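Local coordinates for tubulin binding cofactor C (PDB 5AJ8), which is probably a chaperone in tubulin folding, represented here by its C-terminal beta-helix domain, at residues H25-F30 with V123-D128; Y76-S81 with T115-V120; V139-W144 with S150-V155. The protein carries 1 engineered substitution. All blocks are in the same frame, centred on the assembly; numbering follows the deposited sequence.

Interaction 1 (H25-F30 with V123-D128); sequences HSKGVF and VGEIED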
ATOM      1  N   HIS A  25       8.512  -6.391   6.064  1.00 18.52           N
ATOM      2  CA  HIS A  25       9.390  -5.264   5.673  1.00 19.73           C
ATOM      3  C   HIS A  25      10.540  -5.763   4.812  1.00 18.23           C
ATOM      4  O   HIS A  25      11.042  -6.854   5.028  1.00 18.15           O
ATOM      5  CB  HIS A  25       9.908  -4.462   6.883  1.00 22.96           C
ATOM      6  CG  HIS A  25      10.344  -5.303   8.043  1.00 30.99           C
ATOM      7  ND1 HIS A  25      11.579  -5.916   8.116  1.00 35.57           N
ATOM      8  CD2 HIS A  25       9.681  -5.655   9.177  1.00 36.12           C
ATOM      9  CE1 HIS A  25      11.663  -6.594   9.250  1.00 38.92           C
ATOM     10  NE2 HIS A  25      10.522  -6.459   9.905  1.00 37.02           N
ATOM     11  N   SER A  26      10.931  -4.971   3.819  1.00 16.91           N
ATOM     12  CA  SER A  26      12.041  -5.301   2.934  1.00 16.80           C
ATOM     13  C   SER A  26      12.404  -4.041   2.179  1.00 17.02           C
ATOM     14  O   SER A  26      11.805  -3.002   2.430  1.00 14.67           O
ATOM     15  CB  SER A  26      11.627  -6.414   1.948  1.00 17.17           C
ATOM     16  OG  SER A  26      10.764  -5.920   0.931  1.00 16.37           O
ATOM     17  N   LYS A  27      13.337  -4.134   1.226  1.00 18.95           N
ATOM     18  CA  LYS A  27      13.755  -2.974   0.430  1.00 20.79           C
ATOM     19  C   LYS A  27      13.016  -2.845  -0.910  1.00 19.97           C
ATOM     20  O   LYS A  27      13.354  -1.976  -1.721  1.00 18.93           O
ATOM     21  CB  LYS A  27      15.260  -3.041   0.130  1.00 24.14           C
ATOM     22  CG  LYS A  27      16.154  -3.259   1.347  1.00 28.92           C
ATOM     23  CD  LYS A  27      16.417  -1.969   2.079  1.00 35.09           C
ATOM     24  CE  LYS A  27      17.660  -2.048   2.951  1.00 42.89           C
ATOM     25  NZ  LYS A  27      17.846  -0.786   3.727  1.00 49.20           N
ATOM     26  N   GLY A  28      12.043  -3.714  -1.173  1.00 19.65           N
ATOM     27  CA  GLY A  28      11.328  -3.695  -2.453  1.00 18.66           C
ATOM     28  C   GLY A  28      10.352  -4.852  -2.556  1.00 18.07           C
ATOM     29  O   GLY A  28      10.653  -5.956  -2.118  1.00 17.95           O
ATOM     30  N   VAL A  29       9.163  -4.581  -3.083  1.00 16.37           N
ATOM     31  CA  VAL A  29       8.184  -5.619  -3.340  1.00 16.41           C
ATOM     32  C   VAL A  29       7.521  -5.487  -4.713  1.00 16.32           C
ATOM     33  O   VAL A  29       7.370  -4.382  -5.283  1.00 14.68           O
ATOM     34  CB  VAL A  29       7.096  -5.750  -2.225  1.00 16.07           C
ATOM     35  CG1 VAL A  29       7.739  -5.991  -0.874  1.00 16.91           C
ATOM     36  CG2 VAL A  29       6.211  -4.527  -2.153  1.00 16.11           C
ATOM     37  N   PHE A  30       7.137  -6.650  -5.232  0.70 17.03           N
ATOM     38  CA  PHE A  30       6.375  -6.793  -6.459  0.70 18.01           C
ATOM     39  C   PHE A  30       5.216  -7.704  -6.126  0.70 17.19           C
ATOM     40  O   PHE A  30       5.436  -8.816  -5.669  0.70 16.64           O
ATOM     41  CB  PHE A  30       7.200  -7.515  -7.539  0.70 20.29           C
ATOM     42  CG  PHE A  30       8.383  -6.740  -8.022  0.70 21.30           C
ATOM     43  CD1 PHE A  30       9.610  -6.880  -7.384  0.70 22.44           C
ATOM     44  CD2 PHE A  30       8.279  -5.865  -9.108  0.70 21.49           C
ATOM     45  CE1 PHE A  30      10.717  -6.171  -7.820  0.70 22.98           C
ATOM     46  CE2 PHE A  30       9.385  -5.150  -9.546  0.70 21.59           C
ATOM     47  CZ  PHE A  30      10.602  -5.304  -8.903  0.70 22.54           C
ATOM     48  N   VAL A 123      10.965   1.764  10.409  1.00 15.71           N
ATOM     49  CA  VAL A 123      10.988   0.566   9.556  1.00 14.78           C
ATOM     50  C   VAL A 123      11.010   0.951   8.073  1.00 14.85           C
ATOM     51  O   VAL A 123      11.765   0.364   7.298  1.00 14.97           O
ATOM     52  CB  VAL A 123       9.801  -0.378   9.878  1.00 13.93           C
ATOM     53  CG1 VAL A 123       9.871  -1.670   9.067  1.00 13.65           C
ATOM     54  CG2 VAL A 123       9.788  -0.700  11.365  1.00 14.63           C
ATOM     55  N   GLY A 124      10.205   1.953   7.684  1.00 14.60           N
ATOM     56  CA  GLY A 124      10.146   2.413   6.300  1.00 14.04           C
ATOM     57  C   GLY A 124      11.282   3.306   5.840  1.00 15.08           C
ATOM     58  O   GLY A 124      11.483   3.509   4.633  1.00 14.07           O
ATOM     59  N   GLU A 125      11.999   3.880   6.787  1.00 16.52           N
ATOM     60  CA  GLU A 125      13.094   4.802   6.492  1.00 19.64           C
ATOM     61  C   GLU A 125      12.648   6.037   5.705  1.00 19.77           C
ATOM     62  O   GLU A 125      13.364   6.514   4.841  1.00 19.49           O
ATOM     63  CB  GLU A 125      14.248   4.080   5.776  1.00 23.01           C
ATOM     64  CG  GLU A 125      14.886   2.974   6.629  1.00 28.16           C
ATOM     65  CD  GLU A 125      15.875   2.095   5.868  1.00 33.35           C
ATOM     66  OE1 GLU A 125      16.212   2.379   4.696  1.00 40.33           O
ATOM     67  OE2 GLU A 125      16.337   1.106   6.453  1.00 41.26           O
ATOM     68  N   ILE A 126      11.458   6.545   6.000  1.00 18.71           N
ATOM     69  CA  ILE A 126      11.037   7.823   5.447  1.00 20.31           C
ATOM     70  C   ILE A 126      11.311   8.802   6.572  1.00 22.51           C
ATOM     71  O   ILE A 126      10.695   8.719   7.623  1.00 21.93           O
ATOM     72  CB  ILE A 126       9.549   7.846   5.046  1.00 20.63           C
ATOM     73  CG1 ILE A 126       9.290   6.754   4.004  1.00 20.29           C
ATOM     74  CG2 ILE A 126       9.132   9.236   4.559  1.00 20.22           C
ATOM     75  CD1 ILE A 126       7.890   6.728   3.455  1.00 23.32           C
ATOM     76  N   GLU A 127      12.264   9.700   6.352  1.00 24.57           N
ATOM     77  CA  GLU A 127      12.674  10.644   7.387  1.00 30.01           C
ATOM     78  C   GLU A 127      11.623  11.741   7.565  1.00 25.56           C
ATOM     79  O   GLU A 127      11.260  12.059   8.696  1.00 25.17           O
ATOM     80  CB  GLU A 127      14.060  11.236   7.080  1.00 37.15           C
ATOM     81  CG  GLU A 127      14.472  12.338   8.054  1.00 54.46           C
ATOM     82  CD  GLU A 127      15.960  12.700   8.012  1.00 60.76           C
ATOM     83  OE1 GLU A 127      16.544  12.810   6.910  1.00 58.74           O
ATOM     84  OE2 GLU A 127      16.542  12.907   9.096  1.00 73.20           O
ATOM     85  N   ASP A 128      11.116  12.298   6.466  1.00 20.74           N
ATOM     86  CA  ASP A 128      10.183  13.422   6.566  1.00 20.01           C
ATOM     87  C   ASP A 128       8.723  12.941   6.569  1.00 18.77           C
ATOM     88  O   ASP A 128       8.026  13.035   5.561  1.00 16.21           O
ATOM     89  CB  ASP A 128      10.407  14.436   5.434  1.00 20.47           C
ATOM     90  CG  ASP A 128       9.667  15.750   5.681  1.00 24.30           C
ATOM     91  OD1 ASP A 128       8.829  15.835   6.635  1.00 23.76           O
ATOM     92  OD2 ASP A 128       9.942  16.718   4.930  1.00 29.06           O
TER
HETATM   93  O   HOH W   1      15.844  -1.789   5.394  1.00 28.18           O

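Interaction 2 (Y76-S81 with T115-V120); sequences YVWCAS and THAEWV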
ATOM      1  N   TYR A  76      -4.523   2.145   0.800  1.00  9.36           N
ATOM      2  CA  TYR A  76      -4.242   2.910   2.014  1.00  9.64           C
ATOM      3  C   TYR A  76      -2.734   3.095   2.151  1.00 10.26           C
ATOM      4  O   TYR A  76      -1.995   2.166   2.508  1.00 10.84           O
ATOM      5  CB  TYR A  76      -4.839   2.212   3.243  1.00 10.00           C
ATOM      6  CG  TYR A  76      -6.360   2.097   3.182  1.00  9.59           C
ATOM      7  CD1 TYR A  76      -6.982   1.024   2.547  1.00  9.83           C
ATOM      8  CD2 TYR A  76      -7.157   3.074   3.725  1.00  9.62           C
ATOM      9  CE1 TYR A  76      -8.380   0.923   2.491  1.00 10.29           C
ATOM     10  CE2 TYR A  76      -8.533   2.994   3.678  1.00 10.36           C
ATOM     11  CZ  TYR A  76      -9.142   1.921   3.059  1.00 11.10           C
ATOM     12  OH  TYR A  76     -10.524   1.886   3.015  1.00 12.83           O
ATOM     13  N   VAL A  77      -2.282   4.305   1.864  1.00 10.57           N
ATOM     14  CA  VAL A  77      -0.942   4.544   1.421  1.00 11.74           C
ATOM     15  C   VAL A  77      -0.212   5.626   2.246  1.00 12.05           C
ATOM     16  O   VAL A  77      -0.764   6.699   2.518  1.00 12.95           O
ATOM     17  CB  VAL A  77      -0.988   4.977  -0.076  1.00 13.59           C
ATOM     18  CG1 VAL A  77       0.364   5.460  -0.564  1.00 15.36           C
ATOM     19  CG2 VAL A  77      -1.485   3.832  -0.933  1.00 14.03           C
ATOM     20  N   TRP A  78       1.039   5.337   2.606  1.00 11.22           N
ATOM     21  CA  TRP A  78       1.984   6.356   3.081  1.00 12.14           C
ATOM     22  C   TRP A  78       3.203   6.245   2.172  1.00 11.31           C
ATOM     23  O   TRP A  78       3.979   5.295   2.265  1.00 11.10           O
ATOM     24  CB  TRP A  78       2.364   6.142   4.550  1.00 12.52           C
ATOM     25  CG  TRP A  78       3.061   7.345   5.234  1.00 13.44           C
ATOM     26  CD1 TRP A  78       4.037   8.157   4.716  1.00 14.02           C
ATOM     27  CD2 TRP A  78       2.817   7.820   6.563  1.00 12.94           C
ATOM     28  NE1 TRP A  78       4.392   9.116   5.638  1.00 14.59           N
ATOM     29  CE2 TRP A  78       3.662   8.924   6.781  1.00 14.13           C
ATOM     30  CE3 TRP A  78       1.932   7.437   7.573  1.00 12.96           C
ATOM     31  CZ2 TRP A  78       3.661   9.642   7.987  1.00 14.62           C
ATOM     32  CZ3 TRP A  78       1.923   8.141   8.761  1.00 13.64           C
ATOM     33  CH2 TRP A  78       2.773   9.240   8.959  1.00 14.27           C
ATOM     34  N   CYS A  79       3.354   7.215   1.292  1.00 11.31           N
ATOM     35  CA  CYS A  79       4.388   7.171   0.278  1.00 11.34           C
ATOM     36  C   CYS A  79       5.262   8.403   0.314  1.00 10.43           C
ATOM     37  O   CYS A  79       4.750   9.493   0.416  1.00  9.95           O
ATOM     38  CB  CYS A  79       3.745   7.088  -1.107  1.00 12.12           C
ATOM     39  SG  CYS A  79       4.923   6.554  -2.374  1.00 15.99           S
ATOM     40  N   ALA A  80       6.571   8.216   0.160  1.00 10.23           N
ATOM     41  CA  ALA A  80       7.519   9.327   0.114  1.00 11.19           C
ATOM     42  C   ALA A  80       7.367  10.123  -1.164  1.00 11.84           C
ATOM     43  O   ALA A  80       7.828  11.230  -1.228  1.00 11.83           O
ATOM     44  CB  ALA A  80       8.948   8.836   0.230  1.00 11.58           C
ATOM     45  N   SER A  81       6.749   9.536  -2.194  1.00 11.56           N
ATOM     46  CA  SER A  81       6.524  10.257  -3.446  1.00 12.38           C
ATOM     47  C   SER A  81       5.076  10.074  -3.941  1.00 12.39           C
ATOM     48  O   SER A  81       4.311   9.308  -3.370  1.00 12.94           O
ATOM     49  CB  SER A  81       7.563   9.841  -4.507  1.00 12.36           C
ATOM     50  OG  SER A  81       7.627   8.423  -4.695  1.00 12.59           O
ATOM     51  N   THR A 115       2.909   4.687  17.003  1.00 20.15           N
ATOM     52  CA  THR A 115       2.230   5.464  15.947  1.00 18.87           C
ATOM     53  C   THR A 115       2.685   5.034  14.545  1.00 16.62           C
ATOM     54  O   THR A 115       3.723   4.362  14.373  1.00 15.65           O
ATOM     55  CB  THR A 115       2.490   6.977  16.081  1.00 19.34           C
ATOM     56  OG1 THR A 115       3.861   7.255  15.759  1.00 19.57           O
ATOM     57  CG2 THR A 115       2.191   7.456  17.499  1.00 21.10           C
ATOM     58  N   HIS A 116       1.903   5.422  13.550  1.00 14.60           N
ATOM     59  CA  HIS A 116       2.227   5.061  12.194  1.00 13.56           C
ATOM     60  C   HIS A 116       3.446   5.839  11.720  1.00 13.43           C
ATOM     61  O   HIS A 116       4.288   5.292  11.022  1.00 12.99           O
ATOM     62  CB  HIS A 116       1.020   5.269  11.269  1.00 12.92           C
ATOM     63  CG  HIS A 116      -0.087   4.294  11.498  1.00 12.56           C
ATOM     64  ND1 HIS A 116      -1.083   4.497  12.431  1.00 13.16           N
ATOM     65  CD2 HIS A 116      -0.364   3.103  10.910  1.00 11.74           C
ATOM     66  CE1 HIS A 116      -1.925   3.477  12.403  1.00 12.63           C
ATOM     67  NE2 HIS A 116      -1.511   2.621  11.488  1.00 11.70           N
ATOM     68  N   ALA A 117       3.566   7.097  12.131  1.00 14.28           N
ATOM     69  CA  ALA A 117       4.749   7.917  11.791  1.00 14.70           C
ATOM     70  C   ALA A 117       6.034   7.250  12.246  1.00 14.83           C
ATOM     71  O   ALA A 117       6.992   7.214  11.496  1.00 13.47           O
ATOM     72  CB  ALA A 117       4.647   9.322  12.388  1.00 15.59           C
ATOM     73  N   GLU A 118       6.037   6.703  13.462  0.60 15.77           N
ATOM     74  CA  GLU A 118       7.204   5.988  13.986  0.60 16.71           C
ATOM     75  C   GLU A 118       7.523   4.747  13.170  0.60 15.15           C
ATOM     76  O   GLU A 118       8.671   4.498  12.833  0.60 15.06           O
ATOM     77  CB  GLU A 118       6.973   5.576  15.453  0.60 18.94           C
ATOM     78  CG  GLU A 118       7.212   6.690  16.459  0.60 21.80           C
ATOM     79  CD  GLU A 118       6.736   6.320  17.854  0.60 23.66           C
ATOM     80  OE1 GLU A 118       5.510   6.195  18.059  0.60 23.27           O
ATOM     81  OE2 GLU A 118       7.598   6.136  18.739  0.60 27.50           O
ATOM     82  N   TRP A 119       6.501   3.953  12.878  1.00 14.25           N
ATOM     83  CA  TRP A 119       6.671   2.761  12.031  1.00 13.08           C
ATOM     84  C   TRP A 119       7.284   3.128  10.671  1.00 12.78           C
ATOM     85  O   TRP A 119       8.233   2.499  10.193  1.00 12.12           O
ATOM     86  CB  TRP A 119       5.316   2.087  11.762  1.00 12.66           C
ATOM     87  CG  TRP A 119       4.957   1.002  12.693  1.00 12.74           C
ATOM     88  CD1 TRP A 119       4.197   1.098  13.816  1.00 13.09           C
ATOM     89  CD2 TRP A 119       5.340  -0.366  12.584  1.00 12.55           C
ATOM     90  NE1 TRP A 119       4.093  -0.130  14.422  1.00 13.30           N
ATOM     91  CE2 TRP A 119       4.782  -1.046  13.679  1.00 13.09           C
ATOM     92  CE3 TRP A 119       6.127  -1.077  11.679  1.00 12.26           C
ATOM     93  CZ2 TRP A 119       4.956  -2.408  13.874  1.00 13.64           C
ATOM     94  CZ3 TRP A 119       6.307  -2.421  11.879  1.00 12.79           C
ATOM     95  CH2 TRP A 119       5.734  -3.073  12.963  1.00 13.25           C
ATOM     96  N   VAL A 120       6.721   4.156  10.053  1.00 12.48           N
ATOM     97  CA  VAL A 120       7.144   4.558   8.724  1.00 12.95           C
ATOM     98  C   VAL A 120       8.556   5.169   8.759  1.00 13.48           C
ATOM     99  O   VAL A 120       9.336   4.968   7.836  1.00 12.62           O
ATOM    100  CB  VAL A 120       6.119   5.525   8.115  1.00 13.15           C
ATOM    101  CG1 VAL A 120       6.649   6.203   6.882  1.00 14.73           C
ATOM    102  CG2 VAL A 120       4.819   4.773   7.794  1.00 12.87           C
TER

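Interaction 3 (V139-W144 with S150-V155); sequences VDDFQW and SPHWCV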
ATOM      1  N   VAL A 139      -2.292  11.611  -7.014  1.00 15.79           N
ATOM      2  CA  VAL A 139      -1.949  10.393  -7.748  1.00 14.68           C
ATOM      3  C   VAL A 139      -1.601  10.806  -9.161  1.00 13.30           C
ATOM      4  O   VAL A 139      -2.197  11.734  -9.704  1.00 14.91           O
ATOM      5  CB  VAL A 139      -3.114   9.375  -7.720  1.00 14.19           C
ATOM      6  CG1 VAL A 139      -2.864   8.209  -8.664  1.00 14.19           C
ATOM      7  CG2 VAL A 139      -3.343   8.884  -6.290  1.00 14.34           C
ATOM      8  N   ASP A 140      -0.607  10.146  -9.732  1.00 12.30           N
ATOM      9  CA  ASP A 140      -0.029  10.526 -11.025  1.00 12.46           C
ATOM     10  C   ASP A 140      -0.496   9.526 -12.065  1.00 12.19           C
ATOM     11  O   ASP A 140       0.143   8.514 -12.302  1.00 11.45           O
ATOM     12  CB  ASP A 140       1.507  10.540 -10.905  1.00 12.11           C
ATOM     13  CG  ASP A 140       2.247  10.901 -12.212  1.00 13.08           C
ATOM     14  OD1 ASP A 140       1.618  11.300 -13.218  1.00 12.70           O
ATOM     15  OD2 ASP A 140       3.515  10.825 -12.179  1.00 13.00           O
ATOM     16  N   ASP A 141      -1.630   9.822 -12.687  1.00 13.27           N
ATOM     17  CA  ASP A 141      -2.180   8.973 -13.723  1.00 13.94           C
ATOM     18  C   ASP A 141      -1.629   9.572 -15.020  1.00 14.23           C
ATOM     19  O   ASP A 141      -2.316  10.276 -15.737  1.00 13.86           O
ATOM     20  CB  ASP A 141      -3.696   8.988 -13.647  1.00 14.80           C
ATOM     21  CG  ASP A 141      -4.355   8.114 -14.694  1.00 16.47           C
ATOM     22  OD1 ASP A 141      -3.638   7.388 -15.426  1.00 17.27           O
ATOM     23  OD2 ASP A 141      -5.606   8.143 -14.764  1.00 17.26           O
ATOM     24  N   PHE A 142      -0.358   9.288 -15.272  1.00 15.20           N
ATOM     25  CA  PHE A 142       0.447  10.047 -16.249  1.00 16.42           C
ATOM     26  C   PHE A 142       0.008   9.870 -17.709  1.00 17.15           C
ATOM     27  O   PHE A 142       0.236  10.752 -18.510  1.00 18.17           O
ATOM     28  CB  PHE A 142       1.931   9.726 -16.102  1.00 16.50           C
ATOM     29  CG  PHE A 142       2.320   8.347 -16.574  1.00 17.19           C
ATOM     30  CD1 PHE A 142       2.262   7.261 -15.716  1.00 17.08           C
ATOM     31  CD2 PHE A 142       2.791   8.150 -17.863  1.00 17.34           C
ATOM     32  CE1 PHE A 142       2.630   5.997 -16.142  1.00 17.36           C
ATOM     33  CE2 PHE A 142       3.145   6.891 -18.300  1.00 17.98           C
ATOM     34  CZ  PHE A 142       3.066   5.811 -17.440  1.00 17.94           C
ATOM     35  N   GLN A 143      -0.666   8.772 -18.048  1.00 17.91           N
ATOM     36  CA  GLN A 143      -1.197   8.616 -19.414  1.00 20.94           C
ATOM     37  C   GLN A 143      -2.492   9.397 -19.639  1.00 21.30           C
ATOM     38  O   GLN A 143      -2.887   9.597 -20.783  1.00 21.72           O
ATOM     39  CB  GLN A 143      -1.407   7.148 -19.756  1.00 23.89           C
ATOM     40  CG  GLN A 143      -0.106   6.371 -19.704  1.00 27.91           C
ATOM     41  CD  GLN A 143      -0.241   4.943 -20.171  1.00 32.99           C
ATOM     42  OE1 GLN A 143      -1.275   4.303 -19.981  1.00 36.92           O
ATOM     43  NE2 GLN A 143       0.814   4.430 -20.784  1.00 34.26           N
ATOM     44  N   TRP A 144      -3.142   9.858 -18.568  1.00 19.65           N
ATOM     45  CA  TRP A 144      -4.306  10.719 -18.723  1.00 19.67           C
ATOM     46  C   TRP A 144      -3.834  12.149 -18.995  1.00 20.57           C
ATOM     47  O   TRP A 144      -3.478  12.890 -18.081  1.00 19.06           O
ATOM     48  CB  TRP A 144      -5.199  10.681 -17.494  1.00 17.99           C
ATOM     49  CG  TRP A 144      -6.453  11.446 -17.682  1.00 18.75           C
ATOM     50  CD1 TRP A 144      -6.688  12.743 -17.331  1.00 19.85           C
ATOM     51  CD2 TRP A 144      -7.665  10.965 -18.264  1.00 18.82           C
ATOM     52  NE1 TRP A 144      -7.970  13.094 -17.659  1.00 19.97           N
ATOM     53  CE2 TRP A 144      -8.591  12.023 -18.234  1.00 19.39           C
ATOM     54  CE3 TRP A 144      -8.061   9.738 -18.804  1.00 18.72           C
ATOM     55  CZ2 TRP A 144      -9.891  11.898 -18.739  1.00 19.47           C
ATOM     56  CZ3 TRP A 144      -9.370   9.612 -19.285  1.00 19.00           C
ATOM     57  CH2 TRP A 144     -10.254  10.690 -19.255  1.00 18.93           C
ATOM     58  N   SER A 150      -8.461  13.101 -13.925  1.00 20.47           N
ATOM     59  CA  SER A 150      -8.608  11.693 -14.293  1.00 17.67           C
ATOM     60  C   SER A 150      -9.845  11.120 -13.614  1.00 16.50           C
ATOM     61  O   SER A 150     -10.079  11.402 -12.439  1.00 15.99           O
ATOM     62  CB  SER A 150      -7.417  10.892 -13.855  1.00 16.50           C
ATOM     63  OG  SER A 150      -7.694   9.517 -13.975  1.00 15.27           O
ATOM     64  N   PRO A 151     -10.648  10.330 -14.344  1.00 15.50           N
ATOM     65  CA  PRO A 151     -11.768   9.653 -13.721  1.00 15.36           C
ATOM     66  C   PRO A 151     -11.369   8.322 -13.089  1.00 14.25           C
ATOM     67  O   PRO A 151     -12.246   7.624 -12.586  1.00 13.51           O
ATOM     68  CB  PRO A 151     -12.686   9.360 -14.908  1.00 15.52           C
ATOM     69  CG  PRO A 151     -11.729   9.078 -15.997  1.00 15.42           C
ATOM     70  CD  PRO A 151     -10.554   9.986 -15.771  1.00 15.84           C
ATOM     71  N   HIS A 152     -10.093   7.948 -13.177  1.00 13.30           N
ATOM     72  CA  HIS A 152      -9.642   6.585 -12.792  1.00 13.37           C
ATOM     73  C   HIS A 152      -9.277   6.377 -11.337  1.00 12.78           C
ATOM     74  O   HIS A 152      -9.064   5.224 -10.916  1.00 11.48           O
ATOM     75  CB  HIS A 152      -8.416   6.201 -13.601  1.00 13.40           C
ATOM     76  CG  HIS A 152      -8.673   6.140 -15.064  1.00 15.09           C
ATOM     77  ND1 HIS A 152      -9.760   5.472 -15.595  1.00 15.85           N
ATOM     78  CD2 HIS A 152      -7.982   6.638 -16.114  1.00 15.34           C
ATOM     79  CE1 HIS A 152      -9.726   5.575 -16.914  1.00 17.20           C
ATOM     80  NE2 HIS A 152      -8.656   6.275 -17.251  1.00 17.53           N
ATOM     81  N   TRP A 153      -9.171   7.490 -10.599  1.00 13.09           N
ATOM     82  CA  TRP A 153      -8.884   7.465  -9.180  1.00 12.88           C
ATOM     83  C   TRP A 153      -9.594   8.587  -8.417  1.00 13.00           C
ATOM     84  O   TRP A 153      -9.996   9.587  -8.980  1.00 12.60           O
ATOM     85  CB  TRP A 153      -7.372   7.533  -8.950  1.00 13.62           C
ATOM     86  CG  TRP A 153      -6.767   8.858  -9.265  1.00 13.57           C
ATOM     87  CD1 TRP A 153      -6.292   9.273 -10.459  1.00 14.32           C
ATOM     88  CD2 TRP A 153      -6.594   9.949  -8.362  1.00 14.61           C
ATOM     89  NE1 TRP A 153      -5.829  10.567 -10.376  1.00 15.05           N
ATOM     90  CE2 TRP A 153      -5.997  11.004  -9.091  1.00 15.36           C
ATOM     91  CE3 TRP A 153      -6.883  10.139  -7.004  1.00 14.57           C
ATOM     92  CZ2 TRP A 153      -5.679  12.227  -8.515  1.00 16.20           C
ATOM     93  CZ3 TRP A 153      -6.539  11.352  -6.418  1.00 15.87           C
ATOM     94  CH2 TRP A 153      -5.942  12.382  -7.174  1.00 16.71           C
ATOM     95  N   CYS A 154      -9.765   8.385  -7.117  1.00 13.65           N
ATOM     96  CA  CYS A 154     -10.295   9.400  -6.237  1.00 14.31           C
ATOM     97  C   CYS A 154      -9.780   9.142  -4.830  1.00 14.51           C
ATOM     98  O   CYS A 154      -9.086   8.144  -4.589  1.00 13.98           O
ATOM     99  CB  CYS A 154     -11.829   9.418  -6.282  1.00 15.44           C
ATOM    100  SG  CYS A 154     -12.623   7.952  -5.603  1.00 18.99           S
ATOM    101  N   VAL A 155     -10.153  10.026  -3.905  1.00 15.37           N
ATOM    102  CA  VAL A 155      -9.786   9.939  -2.499  1.00 15.95           C
ATOM    103  C   VAL A 155     -10.994   9.441  -1.708  1.00 15.83           C
ATOM    104  O   VAL A 155     -12.093   9.937  -1.863  1.00 17.90           O
ATOM    105  CB  VAL A 155      -9.297  11.313  -1.990  1.00 17.83           C
ATOM    106  CG1 VAL A 155      -8.925  11.260  -0.509  1.00 18.62           C
ATOM    107  CG2 VAL A 155      -8.105  11.764  -2.829  1.00 18.00           C
TER
HETATM  108  O   HOH W   2      -3.829  12.113 -12.219  1.00 21.56           O

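Interaction 1 (H25-F30 with V123-D128)
His25 reaches Val123 with the root of its side chain. CB lies 3.5 Å from Val123 CG1, the shortest approach of the pair; CG follows at 3.8 Å from the same methyl, and CD2 is slightly farther away. The methyl meets the imidazole obliquely, and the two side chains cross at about a right angle. With chi1 at 42°, CG sits between the backbone N and the carbonyl carbon, and the tip runs on to a different partner, NE2 being hydrogen-bonded with the backbone N of Glu108. This is a surface junction in a parallel beta-helix: the turn leading into strand 28-35, near the N-terminal end of the coil, meets the loop that follows helix 116-122. Two residues into that loop, Glu125 is the first to leave helical phi/psi, with a positive phi. Glu125 extends toward Lys27, whose own chain is bent at chi2 (-82°). Lys27 NZ stands 3.6 Å from Glu125 OE2, a long salt bridge. A water closes the gap between them, accepting from Lys27 NZ at 2.8 Å and donating to Glu125 OE2 at 3.1 Å.

Interaction 2 (Y76-S81 with T115-V120)
The backbone N of Val120 bonds to His116 O at 2.9 Å, a helical hydrogen bond that sets the spacing of two residues meeting Trp78. With Ala117 they form the side of helix 116-122 that lies against strand 73-79 of the beta-helix, the axes of 76-79 and 116-120 crossing at -56°. Thr115 stands at the N-cap, where its OG1 accepts from Glu118 N at 3.2 Å.

Trp78 carries the strand's share of the contact. Its CG is anti to the backbone N (chi1 -165°), which sends the indole out from the sheet to the helix. Val120 spreads both methyls over one face of it. CG1 is 3.9 Å from the centroid of the five-membered ring and only 8° off the normal, a CH-pi contact; CG2 lies 3.8 Å from Trp78 CD2, toward the rim of the ring system. The far end of the indole runs along the first turn of the helix. There Trp78 CH2 lies 3.7 Å from Ala117 CA, and Trp78 CZ3 is 3.9 Å from His116 CB. Both approaches are oblique. Beyond CB the imidazole of His116 leads away, and its NE2 is hydrogen-bonded to Trp99 O.

No hydrogen bond joins the two segments, so the helix is held here by dispersion and CH-pi contact. The one polar atom of the buried indole, NE1, is satisfied by Thr132 OG1, which lets an aromatic side chain serve as apolar filler between helix and sheet without leaving its N-H unbonded.

Interaction 3 (V139-W144 with S150-V155)
The last coil of the parallel beta-helix is joined across its turn by this contact, for the short, weakly bonded strand about 140-141 and strand 153-155 each form the outer edge of one of the two parallel sheets. An ST turn organises the approach to the second strand. Ser150 OG accepts from His152 N at 3.0 Å, with an N-H...O angle of 163°, and donates to Asp141 OD2 at 2.6 Å, on the carboxylate's anti lone pair. One hydroxyl thus links the incoming turn to the preceding strand. The same carboxylate oxygen lies at the edge of the His152 ring, near its plane, 3.1 Å from CD2; the ring's ND1 is hydrogen-bonded to Asp89 OD1. Two nearby aspartates may tend to polarise the imidazole.

At the end of the type I beta turn from Asp141 to Trp144, the indole of Trp144 lies against Ser150 and Pro151. Ser150 CA is 3.7 Å from the centroid of the five-membered ring of Trp144, and Pro151 CD is 3.5 Å from that of the six-membered ring. Both are CH-pi contacts over one face. Trp144 NE1 is held by Arg148 O, while Lys146 makes a cation-pi contact with the ring.

Nearer the sheets, Trp153 CG sits between its backbone N and carbonyl carbon (chi1 71°), which turns one face of the indole to Val139. Val139 CB lies 3.6 Å from the centroid of the six-membered ring of Trp153. A water ties Trp153 NE1 to the backbone: it accepts from Trp153 NE1 at 3.1 Å and from Asp141 N, and donates to Val139 O at 3.0 Å.

From the N terminus, the chain passes 25-30 early in the beta-helix and winds through successive coils to 76-81. Interaction 2 closes first, when helix 116-122 comes back over strand 73-79; interaction 1 closes just afterwards, as 123-128 returns to the first coils. Interaction 2 is therefore nested within the loop of interaction 1, and the two meet: Ile126 CD1 packs near Trp78, and Ile126 N probably bonds to Val120 O. Interaction 3 follows in series, a short loop that ends the coil, its centre about 24 Å from that of interaction 1. Together they tie the helix to the sheet, the following loop to the early coils, and the two final strands to each other.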